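Local atomic coordinates of NAD(P)H dehydrogenase (quinone) (Mycobacterium tuberculosis, PDB entry 1XDI), a protein that uses NADH or NADPH, with a bound FAD, to reduce quinones such as menadione to quinols. Residues R116-P124 / G283-I291; A195-E203 / L229-V238. One frame throughout, in Å; residues are numbered along the deposited sequence.

Contact 1. Residues R116-P124 / G283-I291; sequences RGELIDSTP and GLGLERVGI. With FAD (flavin-adenine dinucleotide), chain C.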
loop_
_atom_site.group_PDB
_atom_site.type_symbol
_atom_site.label_atom_id
_atom_site.label_comp_id
_atom_site.label_asym_id
_atom_site.label_seq_id
_atom_site.Cartn_x
_atom_site.Cartn_y
_atom_site.Cartn_z
ATOM N N ARG A 116 -42.299 -8.238 16.971
ATOM C CA ARG A 116 -42.244 -7.140 16.031
ATOM C C ARG A 116 -41.952 -5.930 16.932
ATOM O O ARG A 116 -42.604 -5.743 17.989
ATOM C CB ARG A 116 -43.600 -7.015 15.340
ATOM C CG ARG A 116 -43.616 -6.151 14.093
ATOM C CD ARG A 116 -44.990 -5.561 13.809
ATOM N NE ARG A 116 -45.164 -4.289 14.547
ATOM C CZ ARG A 116 -46.121 -4.018 15.461
ATOM N NH1 ARG A 116 -47.053 -4.920 15.800
ATOM N NH2 ARG A 116 -46.144 -2.820 16.048
ATOM N N GLY A 117 -40.954 -5.129 16.554
ATOM C CA GLY A 117 -40.614 -3.999 17.374
ATOM C C GLY A 117 -41.026 -2.674 16.767
ATOM O O GLY A 117 -41.161 -2.544 15.542
ATOM N N GLU A 118 -41.238 -1.672 17.618
ATOM C CA GLU A 118 -41.583 -0.364 17.112
ATOM C C GLU A 118 -41.113 0.712 18.088
ATOM O O GLU A 118 -40.972 0.449 19.282
ATOM C CB GLU A 118 -43.082 -0.316 16.856
ATOM C CG GLU A 118 -43.828 0.720 17.603
ATOM C CD GLU A 118 -45.291 0.379 17.737
ATOM O OE1 GLU A 118 -45.601 -0.665 18.347
ATOM O OE2 GLU A 118 -46.127 1.163 17.235
ATOM N N LEU A 119 -40.826 1.902 17.548
ATOM C CA LEU A 119 -40.393 3.078 18.312
ATOM C C LEU A 119 -41.575 3.731 19.013
ATOM O O LEU A 119 -42.603 3.976 18.369
ATOM C CB LEU A 119 -39.777 4.119 17.377
ATOM C CG LEU A 119 -38.295 4.022 17.131
ATOM C CD1 LEU A 119 -38.047 4.389 15.725
ATOM C CD2 LEU A 119 -37.557 4.925 18.063
ATOM N N ILE A 120 -41.460 4.005 20.319
ATOM C CA ILE A 120 -42.560 4.667 21.015
ATOM C C ILE A 120 -42.161 5.932 21.772
ATOM O O ILE A 120 -42.853 6.317 22.715
ATOM C CB ILE A 120 -43.277 3.739 22.007
ATOM C CG1 ILE A 120 -42.325 3.321 23.125
ATOM C CG2 ILE A 120 -43.823 2.520 21.304
ATOM C CD1 ILE A 120 -42.995 2.349 24.174
ATOM N N ASP A 121 -41.079 6.590 21.357
ATOM C CA ASP A 121 -40.605 7.820 22.009
ATOM C C ASP A 121 -41.654 8.862 22.370
ATOM O O ASP A 121 -42.489 9.254 21.551
ATOM C CB ASP A 121 -39.567 8.510 21.149
ATOM C CG ASP A 121 -38.304 7.715 21.021
ATOM O OD1 ASP A 121 -38.394 6.467 21.012
ATOM O OD2 ASP A 121 -37.227 8.340 20.918
ATOM N N SER A 122 -41.554 9.340 23.602
ATOM C CA SER A 122 -42.451 10.336 24.162
ATOM C C SER A 122 -42.652 11.587 23.280
ATOM O O SER A 122 -43.775 11.883 22.849
ATOM C CB SER A 122 -41.905 10.740 25.518
ATOM O OG SER A 122 -42.938 11.213 26.358
ATOM N N THR A 123 -41.559 12.314 23.044
ATOM C CA THR A 123 -41.489 13.531 22.216
ATOM C C THR A 123 -40.614 13.141 21.013
ATOM O O THR A 123 -40.236 11.987 20.900
ATOM C CB THR A 123 -40.753 14.618 22.951
ATOM O OG1 THR A 123 -39.399 14.685 22.445
ATOM C CG2 THR A 123 -40.708 14.280 24.459
ATOM N N PRO A 124 -40.306 14.075 20.083
ATOM C CA PRO A 124 -39.459 13.541 19.005
ATOM C C PRO A 124 -37.970 13.830 19.104
ATOM O O PRO A 124 -37.184 13.237 18.349
ATOM C CB PRO A 124 -40.048 14.152 17.729
ATOM C CG PRO A 124 -41.420 14.404 18.067
ATOM C CD PRO A 124 -41.284 14.994 19.491
ATOM N N GLY A 283 -45.415 1.206 10.002
ATOM C CA GLY A 283 -45.779 0.814 11.347
ATOM C C GLY A 283 -44.587 0.628 12.274
ATOM O O GLY A 283 -44.596 -0.251 13.133
ATOM N N LEU A 284 -43.571 1.473 12.136
ATOM C CA LEU A 284 -42.366 1.350 12.960
ATOM C C LEU A 284 -42.255 2.485 13.949
ATOM O O LEU A 284 -41.360 2.494 14.808
ATOM C CB LEU A 284 -41.103 1.345 12.080
ATOM C CG LEU A 284 -40.998 0.188 11.107
ATOM C CD1 LEU A 284 -39.758 0.321 10.303
ATOM C CD2 LEU A 284 -41.056 -1.093 11.868
ATOM N N GLY A 285 -43.161 3.454 13.800
ATOM C CA GLY A 285 -43.162 4.623 14.658
ATOM C C GLY A 285 -42.052 5.594 14.319
ATOM O O GLY A 285 -41.592 6.330 15.195
ATOM N N LEU A 286 -41.619 5.597 13.056
ATOM C CA LEU A 286 -40.569 6.496 12.612
ATOM C C LEU A 286 -41.081 7.928 12.699
ATOM O O LEU A 286 -40.307 8.866 12.607
ATOM C CB LEU A 286 -40.180 6.182 11.182
ATOM C CG LEU A 286 -39.677 4.765 10.922
ATOM C CD1 LEU A 286 -39.795 4.400 9.444
ATOM C CD2 LEU A 286 -38.252 4.692 11.402
ATOM N N GLU A 287 -42.392 8.085 12.890
ATOM C CA GLU A 287 -43.008 9.404 13.027
ATOM C C GLU A 287 -42.674 9.984 14.366
ATOM O O GLU A 287 -42.501 11.183 14.481
ATOM C CB GLU A 287 -44.523 9.333 12.992
ATOM C CG GLU A 287 -45.097 8.182 12.193
ATOM C CD GLU A 287 -45.776 7.112 13.056
ATOM O OE1 GLU A 287 -46.501 7.464 14.032
ATOM O OE2 GLU A 287 -45.594 5.913 12.729
ATOM N N ARG A 288 -42.643 9.126 15.384
ATOM C CA ARG A 288 -42.384 9.564 16.740
ATOM C C ARG A 288 -40.982 10.109 16.893
ATOM O O ARG A 288 -40.638 10.744 17.901
ATOM C CB ARG A 288 -42.637 8.415 17.741
ATOM C CG ARG A 288 -44.124 8.098 17.895
ATOM C CD ARG A 288 -44.461 7.075 18.986
ATOM N NE ARG A 288 -45.834 6.604 18.802
ATOM C CZ ARG A 288 -46.204 5.485 18.157
ATOM N NH1 ARG A 288 -45.309 4.643 17.610
ATOM N NH2 ARG A 288 -47.506 5.218 18.029
ATOM N N VAL A 289 -40.179 9.918 15.871
ATOM C CA VAL A 289 -38.841 10.390 16.006
ATOM C C VAL A 289 -38.383 11.402 14.940
ATOM O O VAL A 289 -37.199 11.771 14.883
ATOM C CB VAL A 289 -37.952 9.149 16.136
ATOM C CG1 VAL A 289 -36.909 9.074 15.029
ATOM C CG2 VAL A 289 -37.381 9.126 17.533
ATOM N N GLY A 290 -39.332 11.872 14.125
ATOM C CA GLY A 290 -39.026 12.854 13.099
ATOM C C GLY A 290 -38.683 12.443 11.667
ATOM O O GLY A 290 -38.613 13.285 10.770
ATOM N N ILE A 291 -38.447 11.160 11.452
ATOM C CA ILE A 291 -38.112 10.661 10.145
ATOM C C ILE A 291 -39.366 10.583 9.270
ATOM O O ILE A 291 -40.470 10.432 9.750
ATOM C CB ILE A 291 -37.475 9.280 10.267
ATOM C CG1 ILE A 291 -36.096 9.402 10.882
ATOM C CG2 ILE A 291 -37.371 8.601 8.929
ATOM C CD1 ILE A 291 -35.549 8.043 11.206
HETATM P PA FAD C . -34.138 -9.405 5.729
HETATM O O1A FAD C . -35.262 -9.288 4.706
HETATM O O2A FAD C . -33.138 -10.539 5.511
HETATM O O5B FAD C . -34.846 -9.561 7.069
HETATM C C5B FAD C . -35.254 -8.527 7.968
HETATM C C4B FAD C . -36.006 -9.369 8.976
HETATM O O4B FAD C . -36.496 -8.602 10.045
HETATM C C3B FAD C . -37.287 -10.220 8.462
HETATM O O3B FAD C . -36.987 -11.576 8.131
HETATM C C2B FAD C . -38.283 -10.107 9.517
HETATM O O2B FAD C . -38.530 -11.236 10.359
HETATM C C1B FAD C . -37.822 -8.975 10.400
HETATM N N9A FAD C . -38.675 -7.863 10.547
HETATM C C8A FAD C . -39.425 -7.101 9.673
HETATM N N7A FAD C . -40.105 -6.148 10.257
HETATM C C5A FAD C . -39.797 -6.278 11.579
HETATM C C6A FAD C . -40.180 -5.595 12.746
HETATM N N6A FAD C . -41.015 -4.576 12.732
HETATM N N1A FAD C . -39.655 -6.018 13.950
HETATM C C2A FAD C . -38.799 -7.050 14.023
HETATM N N3A FAD C . -38.369 -7.778 12.922
HETATM C C4A FAD C . -38.976 -7.262 11.730
HETATM N N1 FAD C . -28.657 -11.282 -1.782
HETATM C C2 FAD C . -27.379 -11.740 -1.955
HETATM O O2 FAD C . -26.403 -11.145 -1.460
HETATM N N3 FAD C . -27.180 -12.884 -2.693
HETATM C C4 FAD C . -28.155 -13.640 -3.282
HETATM O O4 FAD C . -27.841 -14.648 -3.914
HETATM C C4X FAD C . -29.395 -13.187 -3.114
HETATM N N5 FAD C . -30.427 -13.965 -3.712
HETATM C C5X FAD C . -31.751 -13.489 -3.530
HETATM C C6 FAD C . -32.841 -14.207 -4.069
HETATM C C7 FAD C . -34.187 -13.777 -3.924
HETATM C C7M FAD C . -35.341 -14.614 -4.529
HETATM C C8 FAD C . -34.424 -12.562 -3.216
HETATM C C8M FAD C . -35.820 -11.996 -3.017
HETATM C C9 FAD C . -33.396 -11.852 -2.667
HETATM C C9A FAD C . -32.075 -12.272 -2.775
HETATM N N10 FAD C . -30.920 -11.558 -2.194
HETATM C C10 FAD C . -29.640 -12.008 -2.353
HETATM C "C1'" FAD C . -31.223 -10.407 -1.431
HETATM C "C2'" FAD C . -30.990 -10.534 0.046
HETATM O "O2'" FAD C . -31.748 -11.691 0.544
HETATM C "C3'" FAD C . -31.411 -9.309 0.807
HETATM O "O3'" FAD C . -30.557 -8.255 0.446
HETATM C "C4'" FAD C . -31.267 -9.401 2.313
HETATM O "O4'" FAD C . -32.214 -10.486 2.641
HETATM C "C5'" FAD C . -31.749 -8.294 3.115
HETATM O "O5'" FAD C . -31.421 -8.538 4.475
HETATM P P FAD C . -31.920 -7.659 5.665
HETATM O O1P FAD C . -31.259 -8.188 6.801
HETATM O O2P FAD C . -31.815 -6.202 5.434
HETATM O O3P FAD C . -33.421 -8.015 5.650
#
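The guanidinium of Arg-288 turns an edge toward Leu-119 O, which sits somewhat tilted from its plane, while Glu-118 OE2 comes to the same NH1 obliquely. The Glu-118 carboxylate carbon CD lies at the edge of the Arg-116 guanidinium, in its plane, and Gly-283 O approaches that group obliquely. Over one face of the FAD adenine, at its amino end, lies Arg-116 CG, 3.3 Å from FAD N6A. These groups line a seam in the FAD-binding part of a pyridine nucleotide-disulphide oxidoreductase: strand 116-119 is an outer strand of a three-stranded antiparallel sheet, and 283-291 is a loop with two overlapping type I turns, starting at Gly-285 and Glu-287.

Arg-288 reaches across because its chain is extended from CG to NE, passing CD by Ile-120 CA. Arg-288 NH1 then bonds Leu-119 O at 2.9 Å, only slightly off the C=O direction (164°) but bent at the hydrogen (140°). The salt bridge to Glu-118 OE2 is longer, 3.6 Å from Arg-288 NH1. With Arg-116 NH2 bound to Glu-118 OE1, Glu-118 sits between two arginines, which should stabilise its negative charge.

Leu-119 is held at both backbone ends, since its N also donates to Leu-284 O over 2.9 Å. Leu-119 sets its CB toward the loop; CD1 meets Leu-286 CD2 and CD2 meets Val-289 CG2, with Ile-312 of the neighbouring parallel sheet touching Leu-119 and Val-289 too. Asp-121 lays OD2 near Val-289 CG2, but its carboxylate is bonded to His-129 and to the backbone of Arg-130.

At the other end the seam receives the adenine. Leu-284 CD2 lies 3.6 Å from FAD N6A, Gly-117 O takes a weak bond from that amine, and Gly-117 N donates almost straight to FAD N1A, 3.0 Å away at 169°.

Contact 2. Residues A195-E203 / L229-V238; sequences AEFVDAYTE and LEESFAERGV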
loop_
_atom_site.group_PDB
_atom_site.type_symbol
_atom_site.label_atom_id
_atom_site.label_comp_id
_atom_site.label_asym_id
_atom_site.label_seq_id
_atom_site.Cartn_x
_atom_site.Cartn_y
_atom_site.Cartn_z
ATOM N N ALA A 195 -34.460 -14.395 -13.559
ATOM C CA ALA A 195 -33.487 -15.064 -14.386
ATOM C C ALA A 195 -33.005 -16.331 -13.781
ATOM O O ALA A 195 -32.889 -17.351 -14.482
ATOM C CB ALA A 195 -32.315 -14.158 -14.687
ATOM N N GLU A 196 -32.729 -16.275 -12.478
ATOM C CA GLU A 196 -32.207 -17.440 -11.771
ATOM C C GLU A 196 -33.174 -18.644 -11.758
ATOM O O GLU A 196 -32.750 -19.794 -12.005
ATOM C CB GLU A 196 -31.799 -17.058 -10.339
ATOM C CG GLU A 196 -30.570 -16.151 -10.181
ATOM C CD GLU A 196 -30.309 -15.721 -8.705
ATOM O OE1 GLU A 196 -31.169 -16.029 -7.825
ATOM O OE2 GLU A 196 -29.272 -15.065 -8.418
ATOM N N PHE A 197 -34.456 -18.391 -11.511
ATOM C CA PHE A 197 -35.459 -19.454 -11.458
ATOM C C PHE A 197 -35.783 -20.011 -12.840
ATOM O O PHE A 197 -35.985 -21.212 -12.982
ATOM C CB PHE A 197 -36.744 -18.963 -10.750
ATOM C CG PHE A 197 -36.630 -18.930 -9.241
ATOM C CD1 PHE A 197 -36.349 -20.083 -8.517
ATOM C CD2 PHE A 197 -36.808 -17.762 -8.545
ATOM C CE1 PHE A 197 -36.257 -20.066 -7.110
ATOM C CE2 PHE A 197 -36.722 -17.723 -7.146
ATOM C CZ PHE A 197 -36.444 -18.882 -6.425
ATOM N N VAL A 198 -35.832 -19.156 -13.864
ATOM C CA VAL A 198 -36.091 -19.639 -15.187
ATOM C C VAL A 198 -34.974 -20.667 -15.444
ATOM O O VAL A 198 -35.227 -21.793 -15.908
ATOM C CB VAL A 198 -35.982 -18.492 -16.193
ATOM C CG1 VAL A 198 -35.704 -19.040 -17.630
ATOM C CG2 VAL A 198 -37.223 -17.623 -16.125
ATOM N N ASP A 199 -33.733 -20.289 -15.140
ATOM C CA ASP A 199 -32.626 -21.182 -15.369
ATOM C C ASP A 199 -32.798 -22.460 -14.554
ATOM O O ASP A 199 -32.686 -23.564 -15.068
ATOM C CB ASP A 199 -31.355 -20.458 -14.998
ATOM C CG ASP A 199 -30.088 -21.245 -15.341
ATOM O OD1 ASP A 199 -30.049 -22.501 -15.253
ATOM O OD2 ASP A 199 -29.074 -20.584 -15.644
ATOM N N ALA A 200 -33.055 -22.329 -13.259
ATOM C CA ALA A 200 -33.239 -23.526 -12.416
ATOM C C ALA A 200 -34.356 -24.468 -12.945
ATOM O O ALA A 200 -34.131 -25.658 -13.116
ATOM C CB ALA A 200 -33.543 -23.102 -10.937
ATOM N N TYR A 201 -35.552 -23.941 -13.198
ATOM C CA TYR A 201 -36.634 -24.784 -13.713
ATOM C C TYR A 201 -36.358 -25.400 -15.124
ATOM O O TYR A 201 -36.725 -26.531 -15.379
ATOM C CB TYR A 201 -37.977 -24.012 -13.623
ATOM C CG TYR A 201 -38.547 -23.993 -12.183
ATOM C CD1 TYR A 201 -39.024 -25.172 -11.596
ATOM C CD2 TYR A 201 -38.607 -22.808 -11.395
ATOM C CE1 TYR A 201 -39.566 -25.182 -10.278
ATOM C CE2 TYR A 201 -39.137 -22.818 -10.029
ATOM C CZ TYR A 201 -39.632 -24.018 -9.492
ATOM O OH TYR A 201 -40.295 -24.111 -8.236
ATOM N N THR A 202 -35.679 -24.689 -16.011
ATOM C CA THR A 202 -35.333 -25.198 -17.347
ATOM C C THR A 202 -34.406 -26.417 -17.159
ATOM O O THR A 202 -34.377 -27.336 -17.955
ATOM C CB THR A 202 -34.555 -24.077 -18.161
ATOM O OG1 THR A 202 -35.466 -23.030 -18.520
ATOM C CG2 THR A 202 -33.797 -24.663 -19.393
ATOM N N GLU A 203 -33.629 -26.414 -16.089
ATOM C CA GLU A 203 -32.705 -27.502 -15.832
ATOM C C GLU A 203 -33.424 -28.707 -15.255
ATOM O O GLU A 203 -32.985 -29.839 -15.456
ATOM C CB GLU A 203 -31.596 -27.024 -14.901
ATOM C CG GLU A 203 -30.564 -26.179 -15.593
ATOM C CD GLU A 203 -29.891 -26.968 -16.701
ATOM O OE1 GLU A 203 -29.317 -28.031 -16.384
ATOM O OE2 GLU A 203 -29.947 -26.536 -17.879
ATOM N N LEU A 229 -25.589 -15.667 -21.455
ATOM C CA LEU A 229 -26.803 -16.219 -20.917
ATOM C C LEU A 229 -27.963 -16.242 -21.890
ATOM O O LEU A 229 -28.712 -17.226 -21.918
ATOM C CB LEU A 229 -27.142 -15.539 -19.588
ATOM C CG LEU A 229 -26.723 -16.516 -18.454
ATOM C CD1 LEU A 229 -26.589 -15.749 -17.159
ATOM C CD2 LEU A 229 -27.753 -17.664 -18.268
ATOM N N GLU A 230 -28.104 -15.179 -22.686
ATOM C CA GLU A 230 -29.139 -15.117 -23.731
ATOM C C GLU A 230 -28.999 -16.353 -24.648
ATOM O O GLU A 230 -29.977 -17.105 -24.831
ATOM C CB GLU A 230 -28.983 -13.840 -24.574
ATOM C CG GLU A 230 -30.096 -13.515 -25.593
ATOM C CD GLU A 230 -29.898 -12.112 -26.209
ATOM O OE1 GLU A 230 -28.756 -11.865 -26.670
ATOM O OE2 GLU A 230 -30.855 -11.278 -26.231
ATOM N N GLU A 231 -27.806 -16.572 -25.215
ATOM C CA GLU A 231 -27.606 -17.749 -26.059
ATOM C C GLU A 231 -27.989 -19.030 -25.322
ATOM O O GLU A 231 -28.561 -19.945 -25.916
ATOM C CB GLU A 231 -26.153 -17.895 -26.473
ATOM C CG GLU A 231 -25.694 -16.923 -27.531
ATOM C CD GLU A 231 -26.401 -17.093 -28.857
ATOM O OE1 GLU A 231 -26.750 -18.255 -29.225
ATOM O OE2 GLU A 231 -26.572 -16.054 -29.529
ATOM N N SER A 232 -27.660 -19.094 -24.029
ATOM C CA SER A 232 -27.948 -20.270 -23.223
ATOM C C SER A 232 -29.442 -20.520 -23.051
ATOM O O SER A 232 -29.907 -21.603 -23.376
ATOM C CB SER A 232 -27.263 -20.166 -21.860
ATOM O OG SER A 232 -27.473 -21.346 -21.068
ATOM N N PHE A 233 -30.205 -19.548 -22.556
ATOM C CA PHE A 233 -31.645 -19.782 -22.407
ATOM C C PHE A 233 -32.270 -20.170 -23.751
ATOM O O PHE A 233 -33.122 -21.057 -23.806
ATOM C CB PHE A 233 -32.405 -18.539 -21.917
ATOM C CG PHE A 233 -32.100 -18.148 -20.530
ATOM C CD1 PHE A 233 -32.041 -19.078 -19.531
ATOM C CD2 PHE A 233 -31.902 -16.843 -20.210
ATOM C CE1 PHE A 233 -31.778 -18.695 -18.212
ATOM C CE2 PHE A 233 -31.640 -16.475 -18.905
ATOM C CZ PHE A 233 -31.583 -17.394 -17.909
ATOM N N ALA A 234 -31.843 -19.499 -24.829
ATOM C CA ALA A 234 -32.396 -19.755 -26.140
ATOM C C ALA A 234 -32.143 -21.175 -26.600
ATOM O O ALA A 234 -33.070 -21.806 -27.107
ATOM C CB ALA A 234 -31.862 -18.750 -27.147
ATOM N N GLU A 235 -30.923 -21.693 -26.428
ATOM C CA GLU A 235 -30.666 -23.062 -26.842
ATOM C C GLU A 235 -31.520 -24.009 -25.996
ATOM O O GLU A 235 -32.253 -24.803 -26.535
ATOM C CB GLU A 235 -29.189 -23.436 -26.701
ATOM C CG GLU A 235 -28.248 -22.886 -27.808
ATOM C CD GLU A 235 -26.860 -22.435 -27.250
ATOM O OE1 GLU A 235 -26.134 -23.286 -26.630
ATOM O OE2 GLU A 235 -26.496 -21.226 -27.428
ATOM N N ARG A 236 -31.451 -23.932 -24.673
ATOM C CA ARG A 236 -32.254 -24.804 -23.805
ATOM C C ARG A 236 -33.760 -24.524 -24.019
ATOM O O ARG A 236 -34.613 -25.015 -23.257
ATOM C CB ARG A 236 -31.896 -24.616 -22.304
ATOM C CG ARG A 236 -30.431 -24.812 -21.888
ATOM C CD ARG A 236 -30.179 -24.505 -20.411
ATOM N NE ARG A 236 -29.798 -23.116 -20.124
ATOM C CZ ARG A 236 -29.577 -22.640 -18.891
ATOM N NH1 ARG A 236 -29.702 -23.439 -17.841
ATOM N NH2 ARG A 236 -29.229 -21.379 -18.696
ATOM N N GLY A 237 -34.097 -23.728 -25.029
ATOM C CA GLY A 237 -35.505 -23.487 -25.347
ATOM C C GLY A 237 -36.454 -22.616 -24.524
ATOM O O GLY A 237 -37.667 -22.769 -24.620
ATOM N N VAL A 238 -35.926 -21.712 -23.714
ATOM C CA VAL A 238 -36.755 -20.802 -22.948
ATOM C C VAL A 238 -37.457 -19.874 -23.954
ATOM O O VAL A 238 -36.852 -19.390 -24.927
ATOM C CB VAL A 238 -35.899 -19.984 -21.974
ATOM C CG1 VAL A 238 -36.763 -18.934 -21.293
ATOM C CG2 VAL A 238 -35.187 -20.952 -20.963
#
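Arg-236 meets Asp-199 end-on, giving one nitrogen to each carboxylate oxygen, yet the two flat groups are almost perpendicular, 80° apart. Arg-236 NH1 reaches Asp-199 OD1 at 2.8 Å, and NH2 reaches OD2 of the same carboxylate at 3.2 Å, both coming from above the carboxylate plane. Glu-203 adds OE2, which accepts from NH1 of Arg-236 at 3.1 Å on the anti side, but well out of the carboxylate plane; this carboxylate is tilted against the guanidinium. A bend at chi3 (-91°) swings the guanidinium round to these acids, while Arg-236 CB packs on Thr-202 CG2, the two side chains crossing at about a right angle.

Beside this polar cluster the Phe-233 ring fills the space between the helices. Val-198 CG1 lies over one face and Leu-229 CD2 over the other, and Asp-199 CB sits at the edge, 3.7 Å from CE1 of Phe-233. Val-238 closes the row, CG1 on Val-198 CG1.

The helices, 37° apart in direction with axes 11.2 Å from each other, flank the second parallel sheet, consistent with the NAD(P)H-binding Rossmann-type domain of this family, and Val-198 and Val-238 both rest on strand 208-211. A Schellman motif with Gly-237 ends helix 223-235.

Since Asp-199 also pairs with Arg-359, and Glu-203 OE1 bonds Thr-62, the acids are shared among several partners, and such surroundings would be expected to keep both ionised.

From the N terminus, the chain lays down strands 3-8, 29-35 and 111-114 of the FAD-side sheet before reaching residues 116-124, the first half of contact 1. It passes through strand 147-150 and enters the second parallel sheet, where contact 2 closes a short loop, joining two successive helices next to strand 208-211. Only after strand 270-273 does the chain return, and residues 283-291 close the long loop of contact 1 just ahead of strand 312-314, tying the outer strand of the three-stranded antiparallel sheet to the returning loop of the FAD-side domain. Contact 2 is thus wholly enclosed by contact 1 in sequence. In space their centres lie about 46 Å apart, on opposite sides of the chain's centre.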